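Long-range contacts in diaminopimelate decarboxylase (PDB 2QGH), which catalyses the pyridoxal-phosphate-dependent decarboxylation of meso-diaminopimelate to L-lysine, the last step of bacterial lysine biosynthesis: residues 65-69 with 376-381; 289-295 with 367-373; 305-309 with 340-346; 309-314 with 347-353; 390-394 with 406-411. One frame throughout, in Å; residues are numbered along the deposited sequence.

Contact 1: 65-69 with 376-381; sequences LKANS and GAYGSS. With LYS (lysine), chain C; PLP (pyridoxal-5'-phosphate), chain B.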
# COMPACT_ATOMS: atom_id res chain seq x y z
N LEU A 65 5.09 -6.96 15.64
CA LEU A 65 5.86 -6.01 14.83
C LEU A 65 5.13 -5.42 13.63
O LEU A 65 5.33 -4.26 13.30
CB LEU A 65 7.18 -6.66 14.38
CG LEU A 65 8.34 -6.62 15.38
CD1 LEU A 65 7.93 -7.28 16.69
CD2 LEU A 65 9.57 -7.32 14.79
N LYS A 66 4.29 -6.23 13.00
CA LYS A 66 3.51 -5.76 11.86
C LYS A 66 2.88 -4.40 12.15
O LYS A 66 2.69 -3.60 11.24
CB LYS A 66 2.43 -6.78 11.53
CG LYS A 66 1.50 -7.08 12.69
CD LYS A 66 0.53 -8.19 12.35
CE LYS A 66 1.28 -9.50 12.10
NZ LYS A 66 2.03 -9.95 13.31
N ALA A 67 2.54 -4.13 13.41
CA ALA A 67 1.93 -2.84 13.75
C ALA A 67 2.90 -1.70 13.45
O ALA A 67 2.55 -0.72 12.79
CB ALA A 67 1.54 -2.81 15.23
N ASN A 68 4.13 -1.85 13.95
CA ASN A 68 5.19 -0.87 13.75
C ASN A 68 6.50 -1.54 14.15
O ASN A 68 6.68 -1.91 15.30
CB ASN A 68 4.96 0.38 14.61
CG ASN A 68 5.77 1.56 14.12
OD1 ASN A 68 6.94 1.43 13.82
ND2 ASN A 68 5.13 2.73 14.05
N SER A 69 7.40 -1.69 13.19
CA SER A 69 8.68 -2.35 13.41
C SER A 69 9.89 -1.42 13.50
O SER A 69 11.02 -1.90 13.41
CB SER A 69 8.95 -3.36 12.29
OG SER A 69 7.95 -4.36 12.27
N GLY A 376 0.00 5.35 14.75
CA GLY A 376 1.21 4.63 15.13
C GLY A 376 1.20 3.16 14.77
O GLY A 376 2.23 2.50 14.75
N ALA A 377 0.02 2.63 14.46
CA ALA A 377 -0.09 1.23 14.10
C ALA A 377 -0.57 1.10 12.67
O ALA A 377 -1.52 1.76 12.27
CB ALA A 377 -1.06 0.53 15.03
N TYR A 378 0.10 0.24 11.91
CA TYR A 378 -0.26 0.01 10.52
C TYR A 378 -0.31 1.32 9.76
O TYR A 378 -1.09 1.50 8.83
CB TYR A 378 -1.61 -0.71 10.44
CG TYR A 378 -1.61 -1.98 11.27
CD1 TYR A 378 -0.80 -3.06 10.92
CD2 TYR A 378 -2.36 -2.07 12.45
CE1 TYR A 378 -0.74 -4.21 11.72
CE2 TYR A 378 -2.31 -3.22 13.25
CZ TYR A 378 -1.49 -4.28 12.89
OH TYR A 378 -1.42 -5.40 13.68
N GLY A 379 0.55 2.24 10.19
CA GLY A 379 0.65 3.53 9.53
C GLY A 379 1.82 3.43 8.57
O GLY A 379 1.66 3.00 7.43
N SER A 380 3.01 3.80 9.03
CA SER A 380 4.17 3.75 8.16
C SER A 380 4.60 2.33 7.76
O SER A 380 5.37 2.16 6.82
CB SER A 380 5.35 4.46 8.82
OG SER A 380 6.03 3.58 9.69
N SER A 381 4.10 1.30 8.45
CA SER A 381 4.48 -0.07 8.10
C SER A 381 3.81 -0.56 6.82
O SER A 381 4.25 -1.55 6.24
CB SER A 381 4.17 -1.02 9.25
OG SER A 381 2.78 -1.17 9.44
N LYS C . -3.31 -3.80 8.69
CA LYS C . -4.59 -3.85 9.46
C LYS C . -5.02 -2.44 9.87
O LYS C . -4.43 -1.49 9.33
CB LYS C . -4.43 -4.75 10.70
CG LYS C . -4.18 -6.21 10.35
CD LYS C . -3.67 -7.01 11.53
CE LYS C . -3.46 -8.47 11.12
NZ LYS C . -2.79 -9.32 12.16
OXT LYS C . -5.94 -2.31 10.71
N1 PLP B . -1.01 -11.79 16.33
C2 PLP B . -1.35 -12.30 15.06
C2A PLP B . -1.10 -13.72 14.73
C3 PLP B . -1.91 -11.39 14.08
O3 PLP B . -2.24 -11.83 12.81
C4 PLP B . -2.12 -10.04 14.40
C4A PLP B . -2.95 -9.28 13.42
C5 PLP B . -1.77 -9.54 15.66
C6 PLP B . -1.23 -10.44 16.66
C5A PLP B . -1.71 -8.13 16.05
O4P PLP B . -3.01 -7.69 16.37
P PLP B . -3.28 -6.30 16.77
O1P PLP B . -2.45 -5.15 16.13
O2P PLP B . -3.05 -6.34 18.35
O3P PLP B . -4.79 -6.04 16.40
O HOH W 1 3.16 1.83 11.56
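The Y378 ring is sandwiched between backbone and ligand. Over one face lies A67 CA, 3.9 Å from the ring centroid in a CH-pi contact and offset toward the rim; over the centre of the opposite face sits CB of the bound lysine. PLP O1P lies at the edge in the ring plane and accepts from Y378 OH at 2.7 Å, so the phosphate fixes the far end of the ring. K66 runs alongside the tyrosine, pointing the same way, with its CG 3.5 Å from Y378 OH. Its CG is wedged between the backbone N and the carbonyl carbon (chi1 57°), and bends at chi3 and chi4 carry NZ on to a salt bridge with D85. Behind the ring three hydrogen bonds lock the loops. Y378 N meets A67 O at 2.8 Å on a lone pair in the carbonyl plane, S381 OG gives its proton to K66 O at 3.0 Å almost in line with the carbonyl, and N68 ND2 reaches G376 O at 3.0 Å with that oxygen in the amide plane. A water that donates to A67 O bridges it to the backbone N-H groups of G379 and S381. The loop after barrel strand 59-64 is thus tied to a loop of the other domain where cofactor and product lie. NZ of the bound lysine lies 1.3 Å from PLP C4A, a bonding distance, so the product is linked to the cofactor as a Schiff base (external aldimine). K66, the lysine expected in fold-type III decarboxylases to hold free PLP, is displaced to D85.

Contact 2: 289-295 with 367-373; sequences GELITQV and GDKIAIE
The methyl CD1 of I292 presses into A371 CB at 3.3 Å, tighter than usual for two carbons; the small alanine leaves the hollow that this bump fills. L291 and I372 lie side by side on the other face of the sheet, CB to CB 4.0 Å, followed by T293 and I370, whose CG2 and CG1 come within 3.5 Å. I370 CG1 stands between its backbone N and carbonyl carbon (chi1 80°), which brings it against the threonine methyl. Farther along, V295 CG2 rests on D368 O and I370 CG2. On the I292 side the extended Q294 and the bent K369 cross, Q294 CB 3.6 Å from K369 CD, while Q294 OE1 lies over the bare CA of G367. E290 and E373 run together at the far end; R329 pairs with E290 and, more weakly, with E373, which probably eases the closeness of their carboxylates. Between the two faces, paired backbone bonds join L291 with I372 and T293 with I370 in antiparallel register, and V295 N continues to D368 O at 2.8 Å. Strand 289-299 is flanked further by strands 35-39 and 306-309, and strand 369-372 by 328-330, within the mixed sheet of the non-barrel domain.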
# COMPACT_ATOMS: atom_id res chain seq x y z
N GLY A 289 1.62 7.40 17.97
CA GLY A 289 2.05 7.96 16.71
C GLY A 289 1.06 8.88 16.03
O GLY A 289 -0.14 8.64 16.02
N GLU A 290 1.59 9.97 15.47
CA GLU A 290 0.77 10.93 14.77
C GLU A 290 1.42 11.39 13.47
O GLU A 290 2.64 11.51 13.38
CB GLU A 290 0.45 12.11 15.68
CG GLU A 290 -0.55 11.71 16.75
CD GLU A 290 -1.04 12.87 17.58
OE1 GLU A 290 -2.11 12.72 18.21
OE2 GLU A 290 -0.36 13.92 17.59
N LEU A 291 0.58 11.62 12.47
CA LEU A 291 1.05 12.07 11.16
C LEU A 291 0.88 13.58 11.03
O LEU A 291 -0.23 14.09 10.80
CB LEU A 291 0.27 11.33 10.06
CG LEU A 291 0.61 11.61 8.60
CD1 LEU A 291 2.12 11.67 8.39
CD2 LEU A 291 -0.01 10.52 7.75
N ILE A 292 1.99 14.30 11.19
CA ILE A 292 2.00 15.75 11.08
C ILE A 292 2.22 16.10 9.62
O ILE A 292 3.22 15.72 9.01
CB ILE A 292 3.15 16.36 11.93
CG1 ILE A 292 3.17 15.74 13.33
CG2 ILE A 292 2.99 17.87 12.00
CD1 ILE A 292 1.87 15.84 14.08
N THR A 293 1.27 16.85 9.07
CA THR A 293 1.31 17.24 7.68
C THR A 293 0.90 18.71 7.56
O THR A 293 0.06 19.21 8.33
CB THR A 293 0.35 16.37 6.87
OG1 THR A 293 0.30 16.82 5.52
CG2 THR A 293 -1.04 16.43 7.48
N GLN A 294 1.49 19.39 6.58
CA GLN A 294 1.22 20.81 6.35
C GLN A 294 0.16 21.04 5.28
O GLN A 294 0.01 20.24 4.36
CB GLN A 294 2.52 21.51 5.95
CG GLN A 294 2.36 22.92 5.44
CD GLN A 294 3.68 23.57 5.09
OE1 GLN A 294 3.71 24.67 4.54
NE2 GLN A 294 4.78 22.90 5.42
N VAL A 295 -0.57 22.15 5.40
CA VAL A 295 -1.60 22.49 4.43
C VAL A 295 -0.97 23.17 3.22
O VAL A 295 -0.20 24.11 3.39
CB VAL A 295 -2.65 23.45 5.02
CG1 VAL A 295 -3.70 23.80 3.97
CG2 VAL A 295 -3.30 22.82 6.24
N GLY A 367 0.52 26.45 4.88
CA GLY A 367 1.50 26.48 5.95
C GLY A 367 0.96 25.99 7.28
O GLY A 367 1.73 25.57 8.14
N ASP A 368 -0.36 26.03 7.47
CA ASP A 368 -0.93 25.57 8.73
C ASP A 368 -0.64 24.08 8.91
O ASP A 368 -0.64 23.31 7.94
CB ASP A 368 -2.44 25.82 8.80
CG ASP A 368 -2.79 27.28 9.04
OD1 ASP A 368 -2.05 27.95 9.79
OD2 ASP A 368 -3.81 27.74 8.50
N LYS A 369 -0.40 23.68 10.15
CA LYS A 369 -0.10 22.29 10.45
C LYS A 369 -1.24 21.55 11.15
O LYS A 369 -1.94 22.12 11.99
CB LYS A 369 1.15 22.22 11.32
CG LYS A 369 2.32 23.03 10.77
CD LYS A 369 2.79 22.50 9.42
CE LYS A 369 3.87 23.39 8.84
NZ LYS A 369 5.08 23.45 9.70
N ILE A 370 -1.44 20.29 10.78
CA ILE A 370 -2.46 19.46 11.39
C ILE A 370 -1.85 18.09 11.67
O ILE A 370 -0.84 17.72 11.08
CB ILE A 370 -3.70 19.28 10.47
CG1 ILE A 370 -3.42 18.20 9.42
CG2 ILE A 370 -4.04 20.60 9.79
CD1 ILE A 370 -4.62 17.87 8.58
N ALA A 371 -2.47 17.35 12.58
CA ALA A 371 -1.98 16.02 12.91
C ALA A 371 -3.11 15.02 12.78
O ALA A 371 -4.22 15.25 13.25
CB ALA A 371 -1.43 16.00 14.33
N ILE A 372 -2.84 13.91 12.09
CA ILE A 372 -3.81 12.84 11.92
C ILE A 372 -3.47 11.93 13.08
O ILE A 372 -2.34 11.46 13.19
CB ILE A 372 -3.61 12.10 10.59
CG1 ILE A 372 -3.81 13.07 9.42
CG2 ILE A 372 -4.58 10.93 10.50
CD1 ILE A 372 -3.62 12.43 8.05
N GLU A 373 -4.46 11.69 13.94
CA GLU A 373 -4.26 10.90 15.15
C GLU A 373 -4.27 9.36 15.10
O GLU A 373 -4.81 8.75 14.17
CB GLU A 373 -5.27 11.37 16.21
CG GLU A 373 -4.86 12.67 16.92
CD GLU A 373 -5.97 13.30 17.75
OE1 GLU A 373 -6.74 12.55 18.40
OE2 GLU A 373 -6.08 14.54 17.76

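Contact 3: 305-309 with 340-346; sequences RFVIV and SPCDVVG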
# COMPACT_ATOMS: atom_id res chain seq x y z
N ARG A 305 -15.71 21.89 -0.05
CA ARG A 305 -14.39 22.43 0.27
C ARG A 305 -13.38 21.31 0.37
O ARG A 305 -13.66 20.26 0.96
CB ARG A 305 -14.39 23.22 1.59
CG ARG A 305 -12.97 23.51 2.09
CD ARG A 305 -12.87 24.66 3.08
NE ARG A 305 -13.40 24.33 4.39
CZ ARG A 305 -12.69 24.30 5.51
NH1 ARG A 305 -11.39 24.59 5.49
NH2 ARG A 305 -13.27 23.99 6.66
N PHE A 306 -12.21 21.54 -0.21
CA PHE A 306 -11.15 20.56 -0.17
C PHE A 306 -9.91 21.14 0.49
O PHE A 306 -9.41 22.19 0.09
CB PHE A 306 -10.79 20.10 -1.59
CG PHE A 306 -11.89 19.34 -2.28
CD1 PHE A 306 -12.81 19.99 -3.09
CD2 PHE A 306 -11.98 17.95 -2.16
CE1 PHE A 306 -13.80 19.28 -3.76
CE2 PHE A 306 -12.96 17.23 -2.83
CZ PHE A 306 -13.88 17.90 -3.64
N VAL A 307 -9.43 20.45 1.52
CA VAL A 307 -8.23 20.87 2.23
C VAL A 307 -7.09 19.95 1.79
O VAL A 307 -6.98 18.81 2.26
CB VAL A 307 -8.42 20.79 3.76
CG1 VAL A 307 -7.07 20.97 4.47
CG2 VAL A 307 -9.42 21.85 4.21
N ILE A 308 -6.25 20.44 0.88
CA ILE A 308 -5.13 19.69 0.34
C ILE A 308 -3.92 19.76 1.24
O ILE A 308 -3.36 20.83 1.49
CB ILE A 308 -4.77 20.21 -1.08
CG1 ILE A 308 -5.98 20.03 -2.00
CG2 ILE A 308 -3.60 19.45 -1.64
CD1 ILE A 308 -6.00 20.99 -3.17
N VAL A 309 -3.51 18.59 1.71
CA VAL A 309 -2.39 18.44 2.62
C VAL A 309 -1.22 17.72 1.93
O VAL A 309 -1.42 17.05 0.91
CB VAL A 309 -2.92 17.70 3.87
CG1 VAL A 309 -2.03 16.52 4.24
CG2 VAL A 309 -3.07 18.69 5.01
N SER A 340 -16.07 24.69 9.08
CA SER A 340 -17.01 24.21 8.07
C SER A 340 -16.69 22.80 7.58
O SER A 340 -15.65 22.23 7.93
CB SER A 340 -17.05 25.18 6.88
OG SER A 340 -15.76 25.41 6.34
N PRO A 341 -17.59 22.19 6.80
CA PRO A 341 -17.34 20.84 6.28
C PRO A 341 -16.31 20.84 5.15
O PRO A 341 -16.34 21.70 4.27
CB PRO A 341 -18.73 20.39 5.82
CG PRO A 341 -19.39 21.68 5.42
CD PRO A 341 -18.98 22.61 6.53
N CYS A 342 -15.40 19.86 5.18
CA CYS A 342 -14.35 19.75 4.17
C CYS A 342 -13.73 18.36 4.10
O CYS A 342 -13.67 17.65 5.10
CB CYS A 342 -13.23 20.75 4.46
SG CYS A 342 -12.22 20.29 5.89
N ASP A 343 -13.26 17.99 2.91
CA ASP A 343 -12.59 16.71 2.70
C ASP A 343 -11.10 16.97 2.82
O ASP A 343 -10.55 17.79 2.09
CB ASP A 343 -12.88 16.16 1.31
CG ASP A 343 -14.27 15.58 1.19
OD1 ASP A 343 -14.56 14.95 0.15
OD2 ASP A 343 -15.07 15.76 2.13
N VAL A 344 -10.44 16.28 3.74
CA VAL A 344 -9.00 16.43 3.93
C VAL A 344 -8.35 15.43 2.97
O VAL A 344 -8.50 14.22 3.13
CB VAL A 344 -8.63 16.12 5.39
CG1 VAL A 344 -7.17 16.48 5.65
CG2 VAL A 344 -9.55 16.91 6.32
N VAL A 345 -7.64 15.95 1.97
CA VAL A 345 -7.03 15.11 0.95
C VAL A 345 -5.53 15.30 0.77
O VAL A 345 -4.96 16.34 1.12
CB VAL A 345 -7.71 15.34 -0.42
CG1 VAL A 345 -9.22 15.21 -0.27
CG2 VAL A 345 -7.34 16.70 -0.97
N GLY A 346 -4.89 14.28 0.21
CA GLY A 346 -3.46 14.31 -0.03
C GLY A 346 -3.13 14.68 -1.47
O GLY A 346 -4.01 15.05 -2.25
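Backbone bonds zip R305 and its successors to strand 340-345 in parallel register, F306 facing D343, V307 facing V344 and I308 facing V345. D343 N reaches R305 O at 3.0 Å, V307 N donates to D343 O and V345 N to V307 O, and V309 N closes the ladder on V345 O at 2.7 Å with an N-H...O angle of 172°. CA-H...O contacts, such as C342 CA to R305 O at 3.3 Å, fill in between them. The polar side-chain contact is that of R305. Its CG is trans to the backbone N (chi1 167°) and a bend at chi3 swings the guanidinium back across the second strand, where NH2 makes weak bonds to S340 OG at 2.9 Å and to S340 O. C342 CB lies over one face of the guanidinium, toward its rim. The charge is matched beyond this pair of strands by E298, which bridges to NH1, while L361 O takes another bond from NH2. Apolar contacts alternate between the two sides of the sheet. On one, V307 CG2 meets C342 SG at 3.6 Å. On the other, I308 CG1 touches V345 CG2 at 3.7 Å, V345 CG1 lies at the edge of the F306 ring, and D343 CB sits beside F306 CD2 while D343 OD2 accepts from D358 N. Strand 289-299 borders 306-309 on its other edge and strand 354-361 borders 340-345, both antiparallel, so this parallel pair lies inside the mixed sheet; F306, I308 and V345 pack against the second subunit, whose K176 bonds to G346 O.

Contact 4: 309-314 with 347-353; sequences VDAGMN and PVCESSD. With LYS (lysine), chain D.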
# COMPACT_ATOMS: atom_id res chain seq x y z
N VAL A 309 -3.51 18.59 1.71
CA VAL A 309 -2.39 18.44 2.62
C VAL A 309 -1.22 17.72 1.93
O VAL A 309 -1.42 17.05 0.91
CB VAL A 309 -2.92 17.70 3.87
CG1 VAL A 309 -2.03 16.52 4.24
CG2 VAL A 309 -3.07 18.69 5.01
N ASP A 310 -0.00 17.84 2.46
CA ASP A 310 1.14 17.22 1.79
C ASP A 310 1.43 15.74 2.06
O ASP A 310 2.40 15.21 1.52
CB ASP A 310 2.43 18.05 2.00
CG ASP A 310 2.83 18.22 3.47
OD1 ASP A 310 2.29 17.51 4.34
OD2 ASP A 310 3.71 19.06 3.75
N ALA A 311 0.62 15.08 2.88
CA ALA A 311 0.78 13.65 3.16
C ALA A 311 -0.27 12.96 2.29
O ALA A 311 -1.29 13.56 1.96
CB ALA A 311 0.53 13.34 4.63
N GLY A 312 -0.04 11.71 1.90
CA GLY A 312 -1.00 11.04 1.06
C GLY A 312 -1.23 9.58 1.41
O GLY A 312 -0.62 9.05 2.35
N MET A 313 -2.09 8.93 0.65
CA MET A 313 -2.41 7.53 0.88
C MET A 313 -1.17 6.64 0.86
O MET A 313 -1.14 5.60 1.52
CB MET A 313 -3.41 7.05 -0.16
CG MET A 313 -2.88 7.07 -1.59
SD MET A 313 -4.13 6.44 -2.70
CE MET A 313 -4.14 4.66 -2.25
N ASN A 314 -0.14 7.02 0.11
CA ASN A 314 1.08 6.21 0.08
C ASN A 314 1.71 6.21 1.48
O ASN A 314 2.32 5.22 1.88
CB ASN A 314 2.10 6.74 -0.94
CG ASN A 314 2.73 8.04 -0.50
OD1 ASN A 314 2.08 9.09 -0.47
ND2 ASN A 314 4.01 7.99 -0.15
N PRO A 347 -1.85 14.58 -1.86
CA PRO A 347 -1.46 14.92 -3.23
C PRO A 347 -1.55 13.83 -4.28
O PRO A 347 -1.36 14.11 -5.46
CB PRO A 347 -0.01 15.39 -3.07
CG PRO A 347 0.15 15.65 -1.60
CD PRO A 347 -0.68 14.56 -0.98
N VAL A 348 -1.85 12.59 -3.90
CA VAL A 348 -1.86 11.55 -4.91
C VAL A 348 -3.07 11.54 -5.83
O VAL A 348 -4.20 11.81 -5.42
CB VAL A 348 -1.57 10.14 -4.29
CG1 VAL A 348 -0.76 10.31 -2.99
CG2 VAL A 348 -2.83 9.36 -4.07
N CYS A 349 -2.78 11.28 -7.10
CA CYS A 349 -3.74 11.26 -8.20
C CYS A 349 -5.02 10.43 -8.12
O CYS A 349 -5.77 10.38 -9.09
CB CYS A 349 -2.98 10.88 -9.48
SG CYS A 349 -1.96 9.39 -9.27
N GLU A 350 -5.27 9.78 -6.99
CA GLU A 350 -6.46 8.94 -6.83
C GLU A 350 -7.53 9.48 -5.90
O GLU A 350 -7.22 10.17 -4.93
CB GLU A 350 -6.06 7.58 -6.30
CG GLU A 350 -5.87 6.55 -7.33
CD GLU A 350 -5.23 5.33 -6.76
OE1 GLU A 350 -5.84 4.71 -5.86
OE2 GLU A 350 -4.12 5.00 -7.21
N SER A 351 -8.78 9.11 -6.17
CA SER A 351 -9.90 9.55 -5.34
C SER A 351 -9.84 8.92 -3.96
O SER A 351 -10.33 9.50 -2.99
CB SER A 351 -11.23 9.19 -6.01
OG SER A 351 -11.50 10.05 -7.10
N SER A 352 -9.26 7.73 -3.86
CA SER A 352 -9.14 7.06 -2.57
C SER A 352 -8.20 7.85 -1.68
O SER A 352 -8.14 7.63 -0.47
CB SER A 352 -8.60 5.65 -2.76
OG SER A 352 -7.51 5.63 -3.66
N ASP A 353 -7.48 8.81 -2.27
CA ASP A 353 -6.56 9.61 -1.49
C ASP A 353 -7.17 10.82 -0.79
O ASP A 353 -6.91 11.97 -1.15
CB ASP A 353 -5.38 10.07 -2.34
CG ASP A 353 -4.43 10.95 -1.57
OD1 ASP A 353 -4.08 10.56 -0.44
OD2 ASP A 353 -4.05 12.02 -2.08
N LYS D . -4.11 2.94 -8.68
CA LYS D . -5.38 2.69 -9.44
C LYS D . -5.47 1.22 -9.85
O LYS D . -4.67 0.43 -9.32
CB LYS D . -5.43 3.60 -10.68
CG LYS D . -5.52 5.08 -10.34
CD LYS D . -5.20 5.98 -11.52
CE LYS D . -5.33 7.44 -11.11
NZ LYS D . -4.88 8.43 -12.15
OXT LYS D . -6.34 0.88 -10.69
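P347 CD lies 3.2 Å from V309 O. D310 offers its CA to P347 CG, while its carboxylate turns away to Q294 N and T33; its approach to T293 OG1 is too short to be sure of. A311 O comes to 3.2 Å from P347 CD, so the proline sits against the carbonyls of V309 and A311. G312 passes close to V348 CG1 and D353, with its CA 3.5 Å from D353 OD1. M313 carries most of the contact. Its N-H goes to D353 OD1 at 2.8 Å, with the donor above the carboxylate plane and the bond bent to 140°. With CG held between the backbone N and the carbonyl carbon (chi1 65°), the methionine crosses V348 at about a right angle. M313 CG is squeezed to 3.4 Å from V348 CG2, while its SD passes 3.6 Å from S352 OG. N314 OD1 touches V348 CG1, while ND2 bonds to S384 O. Opposite, E350 to D353 form a type I beta turn that presents E350 to the lysine bound in the other active site. E350 OE2 accepts from the alpha-amino N of the bound lysine at 2.5 Å and from Y386 OH, and OE1 is held by Y322 of the second subunit, so three partners grip this buried carboxylate. The 347-353 loop, held by 309-314, thus lends E350 and C349 to a site formed mainly by the neighbouring subunit, and substrate recognition probably depends on the dimer.

Contact 5: 390-394 with 406-411; sequences PKLLE and RKREAL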
# COMPACT_ATOMS: atom_id res chain seq x y z
N PRO A 390 9.05 9.77 -1.64
CA PRO A 390 9.92 9.08 -0.68
C PRO A 390 9.24 8.81 0.68
O PRO A 390 8.37 9.57 1.10
CB PRO A 390 11.11 10.03 -0.55
CG PRO A 390 11.12 10.77 -1.87
CD PRO A 390 9.65 11.04 -2.08
N LYS A 391 9.64 7.73 1.34
CA LYS A 391 9.09 7.40 2.65
C LYS A 391 9.42 8.52 3.62
O LYS A 391 10.51 9.07 3.59
CB LYS A 391 9.67 6.08 3.18
CG LYS A 391 9.22 4.88 2.38
CD LYS A 391 9.25 3.61 3.21
CE LYS A 391 8.41 2.54 2.54
NZ LYS A 391 8.22 1.31 3.39
N LEU A 392 8.48 8.83 4.50
CA LEU A 392 8.64 9.91 5.46
C LEU A 392 9.69 9.77 6.57
O LEU A 392 10.20 8.68 6.86
CB LEU A 392 7.28 10.19 6.10
CG LEU A 392 6.11 10.31 5.13
CD1 LEU A 392 4.81 10.58 5.90
CD2 LEU A 392 6.40 11.41 4.13
N LEU A 393 9.98 10.92 7.17
CA LEU A 393 10.90 11.07 8.29
C LEU A 393 10.10 10.66 9.53
O LEU A 393 8.94 11.03 9.68
CB LEU A 393 11.30 12.55 8.41
CG LEU A 393 11.85 13.09 9.74
CD1 LEU A 393 13.33 12.76 9.86
CD2 LEU A 393 11.64 14.61 9.80
N GLU A 394 10.72 9.89 10.41
CA GLU A 394 10.03 9.47 11.61
C GLU A 394 10.79 10.00 12.82
O GLU A 394 11.98 9.75 12.97
CB GLU A 394 9.91 7.94 11.66
CG GLU A 394 8.80 7.40 10.77
CD GLU A 394 8.55 5.90 10.96
OE1 GLU A 394 9.43 5.09 10.59
OE2 GLU A 394 7.48 5.54 11.49
N ARG A 406 13.99 7.54 12.04
CA ARG A 406 14.03 7.07 10.65
C ARG A 406 14.26 8.28 9.75
O ARG A 406 13.40 9.15 9.63
CB ARG A 406 12.76 6.35 10.20
CG ARG A 406 12.94 5.76 8.80
CD ARG A 406 11.71 5.03 8.26
NE ARG A 406 10.65 5.95 7.86
CZ ARG A 406 9.51 5.57 7.29
NH1 ARG A 406 9.28 4.28 7.05
NH2 ARG A 406 8.59 6.47 6.96
N LYS A 407 15.41 8.33 9.12
CA LYS A 407 15.70 9.45 8.25
C LYS A 407 14.77 9.42 7.05
O LYS A 407 14.35 8.36 6.61
CB LYS A 407 17.16 9.40 7.79
CG LYS A 407 17.59 10.60 6.95
CD LYS A 407 17.60 11.89 7.78
CE LYS A 407 16.21 12.48 8.07
NZ LYS A 407 15.53 13.11 6.90
N ARG A 408 14.42 10.60 6.53
CA ARG A 408 13.55 10.65 5.37
C ARG A 408 14.31 10.11 4.16
O ARG A 408 15.53 10.26 4.06
CB ARG A 408 13.09 12.07 5.08
CG ARG A 408 11.98 12.12 4.04
CD ARG A 408 11.74 13.53 3.55
NE ARG A 408 11.54 14.45 4.67
CZ ARG A 408 10.47 14.48 5.47
NH1 ARG A 408 9.45 13.63 5.29
NH2 ARG A 408 10.43 15.37 6.46
N GLU A 409 13.59 9.50 3.24
CA GLU A 409 14.19 8.94 2.04
C GLU A 409 14.54 10.02 1.01
O GLU A 409 13.76 10.96 0.79
CB GLU A 409 13.22 7.94 1.43
CG GLU A 409 13.81 6.60 1.08
CD GLU A 409 12.73 5.56 0.92
OE1 GLU A 409 11.64 5.92 0.41
OE2 GLU A 409 12.95 4.38 1.30
N ALA A 410 15.71 9.91 0.39
CA ALA A 410 16.10 10.87 -0.64
C ALA A 410 15.41 10.45 -1.94
O ALA A 410 15.07 9.28 -2.11
CB ALA A 410 17.62 10.87 -0.82
N LEU A 411 15.21 11.40 -2.83
CA LEU A 411 14.57 11.14 -4.11
C LEU A 411 15.30 10.02 -4.84
O LEU A 411 14.68 9.17 -5.48
CB LEU A 411 14.57 12.41 -4.96
CG LEU A 411 13.23 12.96 -5.45
CD1 LEU A 411 12.16 12.82 -4.39
CD2 LEU A 411 13.41 14.42 -5.82
O HOH W 2 6.21 6.77 5.13
O HOH W 3 12.28 6.73 5.33
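L392 O is gripped side-on by R406, with NH2 at 2.7 Å and NE at 2.9 Å from the one oxygen, which lies about 20° out of the guanidinium plane. K391 CB lies over one face of that guanidinium and E394 OE1 over the other; the salt bridge from E394 OE1 to R406 NE, 3.1 Å, thus acts through charge alone, while E394 OE2 binds Y38 and S380. A water accepting from L392 N and R406 NH2 sits at the edge in plane. With R406 CG trans to the backbone N (chi1 -174°), a bend at chi3 lays the group across L392. R408 puts a guanidinium face on L393 CB and bonds through NH1 to P34 O. Farther along, K391 N donates to E409 OE1, which also accepts from Q385 NE2, at 2.9 Å from above the carboxylate plane, and E409 N returns a straight bond to K391 O. P390 CG presses on L411 CD1 at 3.4 Å. K407 bonds to the second subunit by its backbone. E394 N to R406 O and R406 N to E394 O form the hydrogen-bonded antiparallel pair that starts the hairpin of strands 393-397 and 402-406, part of the mixed sheet typical of the second domain of these decarboxylases.

In the fold
After a first strand, 35-39, of the mixed sheet, the chain builds the barrel, and contact 1 closes the longest loop, joining the loop after barrel strand 59-64 to 376-381. Contacts 2, 3 and 4 all nest inside it. Within the loop closed by contact 2, which pairs strands 289-299 and 369-372, contacts 3 and 4 lie side by side, share V309 and cross, their segments alternating along the chain. Contact 5 follows in series and closes a short hairpin. Contacts 2, 3 and 5 reach the same mixed sheet; S380 to E394 links contact 1 to contact 5, and Q294 N to D310 links contact 2 to contact 4. All but contact 2 touch the second subunit.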